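Local structure of muramidase (Sodiomyces alcalophilus, 6ZM8) at residues S67-A73 with W116-F120; G57-F61 with Q72-F76; F175-Y181 with S191-N195. The protein probably cleaves bacterial cell-wall peptidoglycan as a lysozyme-type muramidase of glycoside hydrolase family 25. All coordinates share one frame; numbering follows the deposited sequence.

Contact 1 of 3, residues S67-A73 with W116-F120; sequences SSGAAQA and WIEDF
Trp116 lies against the start of helix 69-78, its indole meeting Ser67, Gly69 and Gln72 in turn. With CG anti to the backbone N (chi1 -172°), the ring swings from CB past the carbonyl side of its own residue and toward the other segment. CG and CD2 come beneath Gly69; the five-membered ring takes Gly69 CA over its face, a CH-pi contact with CA 3.8 Å from the centroid. At the edge NE1 gives an almost straight hydrogen bond, 2.8 Å, to Ser67 O, in both the ring plane and the carbonyl plane. Farther along the ring CZ2 and then CH2 meet the Gln72 amide, OE1 lying 3.5 Å from CZ2 and the two planes 67° apart. A leucine in place of Trp116 would probably leave Ser67 O without its N-H donor and open a gap beneath Gly69 and beside the Gln72 amide.

The two helices, 69-78 and 110-128, follow one another round the outside of the family's TIM-type barrel, and their short segments run at 36° with axes 7.7 Å apart. Gly69 lets them close in: a CB there would collide with Trp116 O and Phe120 N. Ser68 is the N-cap, its OG accepting from Ala71 N. Asp119 OD2 adds a weak bond from Ala70 N, 3.0 Å, and accepts a hydrogen bond from a water that itself accepts from Gly69 N; the carboxylate thus serves two amides of the helix's first turn, one directly and one through water. Deeper in, Ala73 CB sits over one face of the Phe120 ring, 4.0 Å from its centroid.

Contact 2 of 3, residues G57-F61 with Q72-F76; sequences GAYHF and QARYF
Strand 57-61 and helix 72-76 run roughly antiparallel, their axes 144° apart in direction and 9.4 Å at closest approach, with His60 and Phe76 the residues whose CA atoms are nearest. His60 and Ala58 point toward the helix, Tyr59 and Phe61 away from it. Phe76 reaches back to the strand: His60 CB lies over one face of its ring, 3.8 Å from the centroid in a CH-pi contact. CE1 of Phe76 packs on Ala58 CB at 3.8 Å, while Ala58 O comes in at the ring's edge, 3.4 Å from CZ. This is the first half of a beta-alpha-beta unit, strand 55-61, helix 69-78 and strand 93-95, the repeating element of a TIM-type barrel. The imidazole of His60, with CG anti to the backbone N (chi1 176°), stands out from the strand to Gln72. There NE2 gives a 2.9 Å hydrogen bond to a lone pair of Gln72 OE1, nearly straight at 176° and in the plane of the imidazole. The second ring nitrogen, ND1, is hydrogen-bonded to Thr32 OG1, and the two bonds together fix the ring's rotation. The Gln72 amide is held in turn at NE2, which gives to Ser67 OG and Gln63 O.

Contact 3 of 3, residues F175-Y181 with S191-N195; sequences FYTFWQY and SNWFN
Tyr181 and Trp193 lie almost flat on each other across the hairpin of strands 178-182 and 190-194, an offset stack with the phenol and the indole's five-membered ring 3.8 Å apart at their centroids and their planes only 4° from parallel. Tyr181 CG sits between its backbone N and carbonyl carbon (chi1 66°), which folds the ring across to the partner strand. Trp193 NE1 lies over the centre of one phenol face; Ser191 CB, 3.6 Å from Tyr181 CZ, packs on the opposite one. A water joins Tyr181 OH to Asn192 O.

Trp179 stands alongside Trp193, pointing the same way, with their rings oblique and Trp179 CE3 3.6 Å from Trp193 CD1; the three residues form an aromatic cluster. The backbones of the two tryptophans make an antiparallel hydrogen-bonded pair, Trp179 N to Trp193 O and Trp193 N to Trp179 O, both 2.9 Å. On the other face of the sheet Phe178 and Phe194, a non-hydrogen-bonded pair, meet obliquely, planes 52° apart, with Phe178 CE1 3.6 Å from Phe194 CD1.

Toward the open end of the hairpin Asn195 turns its amide back over Tyr176. ND2 bonds Tyr176 O at 2.9 Å, within both the amide plane and the carbonyl plane, and the amide lies above one face of the Tyr176 ring.

Gln180 and Asn192 cross obliquely beside Phe178 and Phe194, and both amide nitrogens give to Asp6 OD2 on strand 2-7; Gln180 OE1 is hydrogen-bonded to Tyr162 OH and Tyr135 OH, Asn192 OD1 to Trp158 NE1. Strand 178-182 also pairs with strand 157-160 and strand 190-194 with strand 2-7, which places the hairpin within the barrel wall, while helix 198-206 packs on Phe178 and Phe194.

Contacts 1 and 2 share helix 69-78 and touch each other: Phe120 CE2 lies 3.7 Å from His60 CD2, and Gln72 takes part in both. Contact 2 is buried, joining that helix to its barrel strand through apolar packing and one histidine-amide bond. Contact 1 sits farther out, between successive helices, where a capping serine, a carboxylate and water appear beside the aromatic packing. Contact 3 lies across the chain's centre, its centre about 20 Å from that of contact 2, though both reach the same sheet. There main-chain strand pairing sets the register, and aromatic side chains line both faces, Phe178 and Phe194 buried, Tyr181 and Trp193 partly exposed.

Contact 1 of 3, residues S67-A73 with W116-F120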
loop_
_atom_site.group_PDB
_atom_site.type_symbol
_atom_site.label_atom_id
_atom_site.label_comp_id
_atom_site.label_asym_id
_atom_site.label_seq_id
_atom_site.Cartn_x
_atom_site.Cartn_y
_atom_site.Cartn_z
ATOM N N SER A 67 0.453 14.020 12.817
ATOM C CA SER A 67 0.200 13.217 14.015
ATOM C C SER A 67 1.198 12.087 13.986
ATOM O O SER A 67 1.889 11.923 12.955
ATOM C CB SER A 67 -1.248 12.711 14.043
ATOM O OG SER A 67 -1.623 12.152 12.780
ATOM N N SER A 68 1.268 11.331 15.075
ATOM C CA SER A 68 2.232 10.250 15.172
ATOM C C SER A 68 1.907 9.114 14.182
ATOM O O SER A 68 0.768 8.916 13.754
ATOM C CB SER A 68 2.263 9.700 16.580
ATOM O OG SER A 68 1.078 8.996 16.861
ATOM N N GLY A 69 2.956 8.310 13.947
ATOM C CA GLY A 69 2.751 7.111 13.157
ATOM C C GLY A 69 1.781 6.146 13.851
ATOM O O GLY A 69 0.968 5.495 13.193
ATOM N N ALA A 70 1.881 6.046 15.175
ATOM C CA ALA A 70 0.983 5.153 15.927
ATOM C C ALA A 70 -0.462 5.598 15.762
ATOM O O ALA A 70 -1.357 4.772 15.587
ATOM C CB ALA A 70 1.371 5.118 17.396
ATOM N N ALA A 71 -0.721 6.917 15.861
ATOM C CA ALA A 71 -2.100 7.395 15.751
ATOM C C ALA A 71 -2.660 7.058 14.380
ATOM O O ALA A 71 -3.839 6.690 14.233
ATOM C CB ALA A 71 -2.175 8.893 16.004
ATOM N N GLN A 72 -1.838 7.202 13.339
ATOM C CA GLN A 72 -2.320 6.906 11.986
ATOM C C GLN A 72 -2.486 5.395 11.768
ATOM O O GLN A 72 -3.424 4.998 11.068
ATOM C CB GLN A 72 -1.408 7.563 10.948
ATOM C CG GLN A 72 -1.747 9.054 10.892
ATOM C CD GLN A 72 -0.945 9.882 9.917
ATOM O OE1 GLN A 72 -0.749 9.493 8.752
ATOM N NE2 GLN A 72 -0.525 11.037 10.375
ATOM N N ALA A 73 -1.614 4.570 12.363
ATOM C CA ALA A 73 -1.821 3.133 12.252
ATOM C C ALA A 73 -3.120 2.709 12.931
ATOM O O ALA A 73 -3.845 1.857 12.403
ATOM C CB ALA A 73 -0.640 2.390 12.868
ATOM N N TRP A 116 9.085 7.839 12.512
ATOM C CA TRP A 116 7.650 7.922 12.283
ATOM C C TRP A 116 7.147 6.640 11.615
ATOM O O TRP A 116 6.149 6.048 12.012
ATOM C CB TRP A 116 7.348 9.169 11.421
ATOM C CG TRP A 116 5.900 9.466 11.284
ATOM C CD1 TRP A 116 5.221 10.387 12.028
ATOM C CD2 TRP A 116 4.939 8.835 10.423
ATOM N NE1 TRP A 116 3.881 10.371 11.679
ATOM C CE2 TRP A 116 3.685 9.433 10.717
ATOM C CE3 TRP A 116 4.987 7.858 9.427
ATOM C CZ2 TRP A 116 2.511 9.054 10.068
ATOM C CZ3 TRP A 116 3.820 7.467 8.782
ATOM C CH2 TRP A 116 2.597 8.060 9.123
ATOM N N ILE A 117 7.862 6.235 10.563
ATOM C CA ILE A 117 7.503 4.997 9.841
ATOM C C ILE A 117 7.589 3.804 10.799
ATOM O O ILE A 117 6.707 2.950 10.794
ATOM C CB ILE A 117 8.383 4.834 8.598
ATOM C CG1 ILE A 117 8.148 5.996 7.616
ATOM C CG2 ILE A 117 8.113 3.484 7.931
ATOM C CD1 ILE A 117 9.233 6.118 6.554
ATOM N N GLU A 118 8.664 3.736 11.608
ATOM C CA GLU A 118 8.786 2.652 12.582
ATOM C C GLU A 118 7.582 2.617 13.511
ATOM O O GLU A 118 7.053 1.549 13.844
ATOM C CB GLU A 118 10.089 2.827 13.355
ATOM C CG GLU A 118 10.326 1.720 14.392
ATOM C CD GLU A 118 10.536 0.362 13.766
ATOM O OE1 GLU A 118 11.509 0.191 13.018
ATOM O OE2 GLU A 118 9.666 -0.498 13.928
ATOM N N ASP A 119 7.149 3.792 13.982
ATOM C CA ASP A 119 6.004 3.847 14.879
ATOM C C ASP A 119 4.741 3.325 14.169
ATOM O O ASP A 119 3.957 2.560 14.747
ATOM C CB ASP A 119 5.834 5.284 15.382
ATOM C CG ASP A 119 4.935 5.438 16.583
ATOM O OD1 ASP A 119 4.789 4.504 17.361
ATOM O OD2 ASP A 119 4.418 6.587 16.740
ATOM N N PHE A 120 4.541 3.725 12.921
ATOM C CA PHE A 120 3.390 3.211 12.166
ATOM C C PHE A 120 3.469 1.687 12.020
ATOM O O PHE A 120 2.490 0.972 12.279
ATOM C CB PHE A 120 3.318 3.895 10.789
ATOM C CG PHE A 120 2.089 3.485 10.013
ATOM C CD1 PHE A 120 2.027 2.270 9.332
ATOM C CD2 PHE A 120 0.979 4.324 9.973
ATOM C CE1 PHE A 120 0.867 1.886 8.661
ATOM C CE2 PHE A 120 -0.173 3.951 9.275
ATOM C CZ PHE A 120 -0.226 2.731 8.630
HETATM O O HOH W 1 5.449 8.697 15.279
#

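Contact 2 of 3, residues G57-F61 with Q72-F76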
loop_
_atom_site.group_PDB
_atom_site.type_symbol
_atom_site.label_atom_id
_atom_site.label_comp_id
_atom_site.label_asym_id
_atom_site.label_seq_id
_atom_site.Cartn_x
_atom_site.Cartn_y
_atom_site.Cartn_z
ATOM N N GLY A 57 -6.648 -5.546 -0.414
ATOM C CA GLY A 57 -6.149 -4.872 0.760
ATOM C C GLY A 57 -6.501 -3.396 0.708
ATOM O O GLY A 57 -6.988 -2.887 -0.305
ATOM N N ALA A 58 -6.186 -2.731 1.813
ATOM C CA ALA A 58 -6.413 -1.312 1.972
ATOM C C ALA A 58 -5.088 -0.578 2.054
ATOM O O ALA A 58 -4.064 -1.174 2.452
ATOM C CB ALA A 58 -7.194 -1.064 3.251
ATOM N N TYR A 59 -5.097 0.729 1.766
ATOM C CA TYR A 59 -3.905 1.545 1.990
ATOM C C TYR A 59 -4.248 2.844 2.697
ATOM O O TYR A 59 -5.406 3.345 2.678
ATOM C CB TYR A 59 -3.071 1.758 0.718
ATOM C CG TYR A 59 -3.634 2.665 -0.345
ATOM C CD1 TYR A 59 -3.416 4.032 -0.322
ATOM C CD2 TYR A 59 -4.335 2.137 -1.437
ATOM C CE1 TYR A 59 -3.845 4.862 -1.354
ATOM C CE2 TYR A 59 -4.783 2.950 -2.480
ATOM C CZ TYR A 59 -4.522 4.322 -2.429
ATOM O OH TYR A 59 -4.951 5.138 -3.450
ATOM N N HIS A 60 -3.213 3.384 3.345
ATOM C CA HIS A 60 -3.282 4.609 4.146
ATOM C C HIS A 60 -2.316 5.621 3.569
ATOM O O HIS A 60 -1.116 5.324 3.409
ATOM C CB HIS A 60 -2.800 4.279 5.581
ATOM C CG HIS A 60 -2.749 5.506 6.437
ATOM N ND1 HIS A 60 -3.916 6.066 6.952
ATOM C CD2 HIS A 60 -1.686 6.281 6.780
ATOM C CE1 HIS A 60 -3.530 7.139 7.618
ATOM N NE2 HIS A 60 -2.196 7.324 7.512
ATOM N N PHE A 61 -2.787 6.844 3.286
ATOM C CA PHE A 61 -1.895 7.914 2.849
ATOM C C PHE A 61 -1.310 8.619 4.076
ATOM O O PHE A 61 -2.026 9.303 4.838
ATOM C CB PHE A 61 -2.600 8.896 1.911
ATOM C CG PHE A 61 -1.613 9.844 1.262
ATOM C CD1 PHE A 61 -1.114 10.965 1.912
ATOM C CD2 PHE A 61 -1.099 9.539 0.026
ATOM C CE1 PHE A 61 -0.131 11.763 1.326
ATOM C CE2 PHE A 61 -0.147 10.342 -0.569
ATOM C CZ PHE A 61 0.345 11.452 0.077
ATOM N N GLN A 72 -1.838 7.202 13.339
ATOM C CA GLN A 72 -2.320 6.906 11.986
ATOM C C GLN A 72 -2.486 5.395 11.768
ATOM O O GLN A 72 -3.424 4.998 11.068
ATOM C CB GLN A 72 -1.408 7.563 10.948
ATOM C CG GLN A 72 -1.747 9.054 10.892
ATOM C CD GLN A 72 -0.945 9.882 9.917
ATOM O OE1 GLN A 72 -0.749 9.493 8.752
ATOM N NE2 GLN A 72 -0.525 11.037 10.375
ATOM N N ALA A 73 -1.614 4.570 12.363
ATOM C CA ALA A 73 -1.821 3.133 12.252
ATOM C C ALA A 73 -3.120 2.709 12.931
ATOM O O ALA A 73 -3.845 1.857 12.403
ATOM C CB ALA A 73 -0.640 2.390 12.868
ATOM N N ARG A 74 -3.421 3.282 14.102
ATOM C CA ARG A 74 -4.684 2.963 14.778
ATOM C C ARG A 74 -5.866 3.395 13.925
ATOM O O ARG A 74 -6.871 2.665 13.813
ATOM C CB ARG A 74 -4.775 3.656 16.150
ATOM C CG ARG A 74 -3.927 3.034 17.221
ATOM C CD ARG A 74 -4.149 3.655 18.608
ATOM N NE ARG A 74 -3.485 4.949 18.760
ATOM C CZ ARG A 74 -2.188 5.151 19.172
ATOM N NH1 ARG A 74 -1.448 4.065 19.368
ATOM N NH2 ARG A 74 -1.677 6.347 19.235
ATOM N N TYR A 75 -5.819 4.598 13.371
ATOM C CA TYR A 75 -6.931 5.104 12.556
ATOM C C TYR A 75 -7.139 4.209 11.332
ATOM O O TYR A 75 -8.264 3.831 10.997
ATOM C CB TYR A 75 -6.635 6.545 12.153
ATOM C CG TYR A 75 -7.761 7.213 11.415
ATOM C CD1 TYR A 75 -8.945 7.505 12.036
ATOM C CD2 TYR A 75 -7.636 7.586 10.088
ATOM C CE1 TYR A 75 -9.986 8.171 11.379
ATOM C CE2 TYR A 75 -8.650 8.238 9.408
ATOM C CZ TYR A 75 -9.813 8.554 10.060
ATOM O OH TYR A 75 -10.775 9.246 9.381
ATOM N N PHE A 76 -6.049 3.880 10.646
ATOM C CA PHE A 76 -6.118 2.996 9.480
ATOM C C PHE A 76 -6.692 1.629 9.847
ATOM O O PHE A 76 -7.626 1.137 9.192
ATOM C CB PHE A 76 -4.705 2.871 8.909
ATOM C CG PHE A 76 -4.570 1.899 7.779
ATOM C CD1 PHE A 76 -5.387 1.949 6.645
ATOM C CD2 PHE A 76 -3.528 0.961 7.797
ATOM C CE1 PHE A 76 -5.157 1.097 5.574
ATOM C CE2 PHE A 76 -3.301 0.121 6.714
ATOM C CZ PHE A 76 -4.114 0.194 5.596
#

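Contact 3 of 3, residues F175-Y181 with S191-N195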
loop_
_atom_site.group_PDB
_atom_site.type_symbol
_atom_site.label_atom_id
_atom_site.label_comp_id
_atom_site.label_asym_id
_atom_site.label_seq_id
_atom_site.Cartn_x
_atom_site.Cartn_y
_atom_site.Cartn_z
ATOM N N PHE A 175 14.158 -7.271 -3.694
ATOM C CA PHE A 175 13.136 -7.489 -4.713
ATOM C C PHE A 175 11.912 -6.684 -4.313
ATOM O O PHE A 175 11.685 -6.395 -3.139
ATOM C CB PHE A 175 12.750 -8.971 -4.834
ATOM C CG PHE A 175 12.316 -9.591 -3.547
ATOM C CD1 PHE A 175 13.258 -10.179 -2.699
ATOM C CD2 PHE A 175 10.977 -9.589 -3.146
ATOM C CE1 PHE A 175 12.859 -10.750 -1.503
ATOM C CE2 PHE A 175 10.580 -10.137 -1.938
ATOM C CZ PHE A 175 11.528 -10.742 -1.118
ATOM N N TYR A 176 11.111 -6.342 -5.320
ATOM C CA TYR A 176 9.794 -5.782 -5.079
ATOM C C TYR A 176 8.801 -6.924 -4.805
ATOM O O TYR A 176 8.937 -8.013 -5.372
ATOM C CB TYR A 176 9.292 -4.884 -6.229
ATOM C CG TYR A 176 8.828 -5.562 -7.519
ATOM C CD1 TYR A 176 7.537 -6.044 -7.629
ATOM C CD2 TYR A 176 9.638 -5.672 -8.653
ATOM C CE1 TYR A 176 7.054 -6.602 -8.796
ATOM C CE2 TYR A 176 9.182 -6.251 -9.823
ATOM C CZ TYR A 176 7.871 -6.703 -9.903
ATOM O OH TYR A 176 7.331 -7.247 -11.033
ATOM N N THR A 177 7.779 -6.626 -4.000
ATOM C CA THR A 177 6.622 -7.499 -3.884
ATOM C C THR A 177 5.531 -7.068 -4.853
ATOM O O THR A 177 4.951 -7.899 -5.570
ATOM C CB THR A 177 6.162 -7.567 -2.420
ATOM O OG1 THR A 177 7.199 -8.190 -1.650
ATOM C CG2 THR A 177 4.897 -8.390 -2.265
ATOM N N PHE A 178 5.238 -5.756 -4.880
ATOM C CA PHE A 178 4.358 -5.188 -5.897
ATOM C C PHE A 178 5.133 -4.069 -6.617
ATOM O O PHE A 178 5.932 -3.371 -5.998
ATOM C CB PHE A 178 3.091 -4.584 -5.265
ATOM C CG PHE A 178 2.242 -5.591 -4.518
ATOM C CD1 PHE A 178 1.395 -6.447 -5.206
ATOM C CD2 PHE A 178 2.288 -5.653 -3.127
ATOM C CE1 PHE A 178 0.576 -7.331 -4.511
ATOM C CE2 PHE A 178 1.486 -6.544 -2.440
ATOM C CZ PHE A 178 0.619 -7.380 -3.135
ATOM N N TRP A 179 4.795 -3.879 -7.890
ATOM C CA TRP A 179 5.350 -2.792 -8.708
ATOM C C TRP A 179 4.179 -2.094 -9.388
ATOM O O TRP A 179 3.450 -2.708 -10.182
ATOM C CB TRP A 179 6.325 -3.348 -9.755
ATOM C CG TRP A 179 6.785 -2.348 -10.780
ATOM C CD1 TRP A 179 6.820 -0.985 -10.726
ATOM C CD2 TRP A 179 7.255 -2.714 -12.097
ATOM N NE1 TRP A 179 7.298 -0.472 -11.896
ATOM C CE2 TRP A 179 7.547 -1.501 -12.771
ATOM C CE3 TRP A 179 7.446 -3.922 -12.772
ATOM C CZ2 TRP A 179 7.961 -1.463 -14.103
ATOM C CZ3 TRP A 179 7.859 -3.897 -14.073
ATOM C CH2 TRP A 179 8.103 -2.675 -14.731
ATOM N N GLN A 180 3.978 -0.819 -9.037
ATOM C CA GLN A 180 2.983 0.032 -9.689
ATOM C C GLN A 180 3.667 0.634 -10.932
ATOM O O GLN A 180 4.567 1.458 -10.811
ATOM C CB GLN A 180 2.517 1.138 -8.758
ATOM C CG GLN A 180 1.221 1.784 -9.250
ATOM C CD GLN A 180 0.890 2.954 -8.346
ATOM O OE1 GLN A 180 1.616 3.970 -8.363
ATOM N NE2 GLN A 180 -0.116 2.815 -7.511
ATOM N N TYR A 181 3.221 0.171 -12.103
ATOM C CA TYR A 181 3.940 0.430 -13.348
ATOM C C TYR A 181 3.194 1.371 -14.302
ATOM O O TYR A 181 3.794 1.805 -15.277
ATOM C CB TYR A 181 4.360 -0.875 -14.041
ATOM C CG TYR A 181 3.210 -1.707 -14.546
ATOM C CD1 TYR A 181 2.510 -2.577 -13.702
ATOM C CD2 TYR A 181 2.820 -1.647 -15.874
ATOM C CE1 TYR A 181 1.441 -3.336 -14.176
ATOM C CE2 TYR A 181 1.770 -2.401 -16.356
ATOM C CZ TYR A 181 1.059 -3.232 -15.498
ATOM O OH TYR A 181 -0.003 -3.923 -16.010
ATOM N N SER A 191 -2.033 0.410 -12.275
ATOM C CA SER A 191 -1.777 -0.995 -12.543
ATOM C C SER A 191 -0.553 -1.476 -11.768
ATOM O O SER A 191 0.451 -0.766 -11.697
ATOM C CB SER A 191 -1.521 -1.239 -14.031
ATOM O OG SER A 191 -2.615 -0.755 -14.814
ATOM N N ASN A 192 -0.655 -2.702 -11.248
ATOM C CA ASN A 192 0.402 -3.314 -10.462
ATOM C C ASN A 192 0.726 -4.717 -10.985
ATOM O O ASN A 192 -0.132 -5.448 -11.473
ATOM C CB ASN A 192 -0.028 -3.483 -8.994
ATOM C CG ASN A 192 -0.313 -2.135 -8.369
ATOM O OD1 ASN A 192 0.572 -1.292 -8.279
ATOM N ND2 ASN A 192 -1.566 -1.926 -7.944
ATOM N N TRP A 193 1.984 -5.104 -10.756
ATOM C CA TRP A 193 2.415 -6.500 -10.817
ATOM C C TRP A 193 2.720 -6.982 -9.415
ATOM O O TRP A 193 3.365 -6.273 -8.635
ATOM C CB TRP A 193 3.686 -6.669 -11.647
ATOM C CG TRP A 193 3.553 -6.306 -13.093
ATOM C CD1 TRP A 193 4.270 -5.370 -13.764
ATOM C CD2 TRP A 193 2.639 -6.856 -14.072
ATOM N NE1 TRP A 193 3.905 -5.305 -15.082
ATOM C CE2 TRP A 193 2.867 -6.166 -15.301
ATOM C CE3 TRP A 193 1.648 -7.840 -14.035
ATOM C CZ2 TRP A 193 2.126 -6.438 -16.462
ATOM C CZ3 TRP A 193 0.917 -8.101 -15.179
ATOM C CH2 TRP A 193 1.160 -7.418 -16.371
ATOM N N PHE A 194 2.324 -8.218 -9.127
ATOM C CA PHE A 194 2.812 -8.959 -7.968
ATOM C C PHE A 194 3.927 -9.887 -8.440
ATOM O O PHE A 194 3.764 -10.641 -9.404
ATOM C CB PHE A 194 1.673 -9.790 -7.340
ATOM C CG PHE A 194 2.181 -10.756 -6.291
ATOM C CD1 PHE A 194 2.592 -10.317 -5.047
ATOM C CD2 PHE A 194 2.249 -12.128 -6.572
ATOM C CE1 PHE A 194 3.051 -11.223 -4.097
ATOM C CE2 PHE A 194 2.702 -13.027 -5.620
ATOM C CZ PHE A 194 3.100 -12.581 -4.394
ATOM N N ASN A 195 5.061 -9.837 -7.716
ATOM C CA ASN A 195 6.269 -10.586 -8.070
ATOM C C ASN A 195 6.239 -11.996 -7.486
ATOM O O ASN A 195 7.013 -12.308 -6.603
ATOM C CB ASN A 195 7.481 -9.823 -7.547
ATOM C CG ASN A 195 8.796 -10.374 -7.980
ATOM O OD1 ASN A 195 8.846 -11.216 -8.888
ATOM N ND2 ASN A 195 9.847 -9.909 -7.353
HETATM O O HOH W 2 -1.416 -5.201 -14.156
#